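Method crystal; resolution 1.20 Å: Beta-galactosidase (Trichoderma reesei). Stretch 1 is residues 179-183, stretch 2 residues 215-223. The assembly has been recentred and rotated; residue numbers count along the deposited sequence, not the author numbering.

Stretch 1, residues 179-183: NEYSG
Stretch 2, residues 215-223: NDAFPGGTG

Two irregular loop segments of one chain meet in a compact, mainly polar contact, in which the side chains of Asn215, Ser182 and Asp216 link the loops by hydrogen bonds and two waters extend the network. Neither segment has regular helix or strand; the closest CA atoms across the contact are those of Glu180 and Asp216, 4.6 Å apart, and 397 Å² is buried over both sides.

Asn215 (chi1 p, 69°; chi2 -37°) uses both ends of its amide. Its ND2 donates to Asn179 OD1 at 3.0 Å, and its OD1 accepts from Glu180 N at 2.9 Å, nearly linearly (167°). Asn179 reaches this partner through a t rotamer although its CA-to-CB bond points away. Glu180 adopts positive phi (48/52), and its CA lies 3.2 Å from Asn215 O in a CA-H...O contact. Its side chain (m, t, chi3 -19°) packs against Ala217, with CD 3.7 Å from CB.

Ser182 (phi/psi -134/-7, chi1 m) forms the second node. Its OG accepts from Ala217 N at 2.7 Å (173°) and donates to Asp216 OD1, also at 2.7 Å, so the hydroxyl serves both roles. Asp216 (-54/137) has an off-well chi1 of -149°; its OD1 crosses to Ser182, while its OD2 holds its own loop together, accepting from Thr222 N at 3.1 Å and, weakly, from Gly220 N at 3.2 Å. The turn is further closed by Gly220 N to Phe218 O, 2.7 Å.

Thr222 (chi1 m) points toward the first loop, placing CG2 3.4 Å from Tyr181 O and, obliquely to the ring, 4.0 Å from Tyr181 CD2. Phe218 (chi1 p) brings CE1 to 3.7 Å from Ser182 O. One water donates to Ser182 O (2.9 Å) and Asp216 OD1 (2.8 Å) and accepts from Thr222 OG1 (2.7 Å); another donates to Tyr181 O (2.8 Å) and Thr222 O (3.3 Å).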

# COMPACT_ATOMS: atom_id res chain seq x y z
N ASN A 179 -12.28 10.28 -6.94
CA ASN A 179 -11.09 10.26 -6.07
C ASN A 179 -10.50 11.66 -6.03
O ASN A 179 -10.05 12.12 -7.08
CB ASN A 179 -10.05 9.26 -6.58
CG ASN A 179 -8.88 9.22 -5.61
OD1 ASN A 179 -9.07 8.53 -4.57
ND2 ASN A 179 -7.77 9.90 -5.78
N GLU A 180 -10.48 12.29 -4.87
CA GLU A 180 -9.87 13.62 -4.73
C GLU A 180 -10.35 14.57 -5.84
O GLU A 180 -9.57 15.25 -6.52
CB GLU A 180 -8.33 13.58 -4.68
CG GLU A 180 -7.85 12.91 -3.40
CD GLU A 180 -6.42 13.11 -3.05
OE1 GLU A 180 -5.61 13.47 -3.92
OE2 GLU A 180 -5.99 12.87 -1.86
N TYR A 181 -11.67 14.62 -5.95
CA TYR A 181 -12.29 15.57 -6.91
C TYR A 181 -12.29 16.93 -6.25
O TYR A 181 -13.25 17.26 -5.53
CB TYR A 181 -13.70 15.04 -7.29
CG TYR A 181 -14.34 15.97 -8.32
CD1 TYR A 181 -13.89 15.98 -9.65
CD2 TYR A 181 -15.38 16.83 -7.98
CE1 TYR A 181 -14.48 16.83 -10.58
CE2 TYR A 181 -15.95 17.67 -8.89
CZ TYR A 181 -15.50 17.65 -10.19
OH TYR A 181 -16.09 18.52 -11.10
N SER A 182 -11.18 17.67 -6.41
CA SER A 182 -10.90 18.74 -5.45
C SER A 182 -10.49 20.06 -6.07
O SER A 182 -10.50 21.08 -5.35
CB SER A 182 -9.76 18.29 -4.53
OG SER A 182 -10.24 17.12 -3.83
N GLY A 183 -10.28 20.10 -7.35
CA GLY A 183 -10.08 21.34 -8.07
C GLY A 183 -9.92 21.05 -9.55
O GLY A 183 -9.96 19.91 -10.02
N ASN A 215 -13.38 11.83 -0.73
CA ASN A 215 -12.05 12.05 -0.22
C ASN A 215 -11.44 13.28 -0.83
O ASN A 215 -10.52 13.24 -1.64
CB ASN A 215 -11.15 10.81 -0.42
CG ASN A 215 -10.77 10.49 -1.84
OD1 ASN A 215 -11.59 10.67 -2.76
ND2 ASN A 215 -9.55 10.03 -2.05
N ASP A 216 -11.96 14.42 -0.44
CA ASP A 216 -11.42 15.69 -0.88
C ASP A 216 -9.93 15.76 -0.56
O ASP A 216 -9.50 15.33 0.52
CB ASP A 216 -12.21 16.79 -0.20
CG ASP A 216 -12.39 18.12 -0.94
OD1 ASP A 216 -11.78 18.30 -2.02
OD2 ASP A 216 -13.12 18.98 -0.38
N ALA A 217 -9.10 16.26 -1.49
CA ALA A 217 -7.66 16.28 -1.25
C ALA A 217 -7.24 17.10 -0.05
O ALA A 217 -6.18 16.89 0.58
CB ALA A 217 -6.92 16.74 -2.48
N PHE A 218 -8.06 18.11 0.25
CA PHE A 218 -7.87 19.01 1.37
C PHE A 218 -9.27 19.37 1.82
O PHE A 218 -10.26 19.03 1.14
CB PHE A 218 -7.02 20.23 0.95
CG PHE A 218 -7.76 21.11 -0.05
CD1 PHE A 218 -7.75 20.83 -1.40
CD2 PHE A 218 -8.46 22.22 0.37
CE1 PHE A 218 -8.45 21.63 -2.32
CE2 PHE A 218 -9.16 23.04 -0.53
CZ PHE A 218 -9.15 22.73 -1.88
N PRO A 219 -9.44 20.05 2.95
CA PRO A 219 -10.80 20.40 3.40
C PRO A 219 -11.38 21.56 2.58
O PRO A 219 -11.47 22.70 3.03
CB PRO A 219 -10.62 20.75 4.88
CG PRO A 219 -9.26 20.33 5.23
CD PRO A 219 -8.44 20.39 3.97
N GLY A 220 -11.74 21.30 1.33
CA GLY A 220 -12.28 22.30 0.43
C GLY A 220 -13.80 22.29 0.43
O GLY A 220 -14.39 23.16 -0.24
N GLY A 221 -14.47 21.36 1.07
CA GLY A 221 -15.93 21.30 1.13
C GLY A 221 -16.58 20.65 -0.10
O GLY A 221 -17.83 20.62 -0.15
N THR A 222 -15.83 20.20 -1.08
CA THR A 222 -16.48 19.70 -2.31
C THR A 222 -17.25 18.43 -2.05
O THR A 222 -16.68 17.48 -1.48
CB THR A 222 -15.41 19.50 -3.40
OG1 THR A 222 -14.80 20.80 -3.65
CG2 THR A 222 -15.99 19.00 -4.70
N GLY A 223 -18.51 18.41 -2.45
CA GLY A 223 -19.36 17.22 -2.36
C GLY A 223 -19.92 17.06 -0.97
O GLY A 223 -20.58 16.02 -0.70
O HOH W 1 -14.65 15.88 -3.47
O HOH W 2 -12.16 20.84 -3.02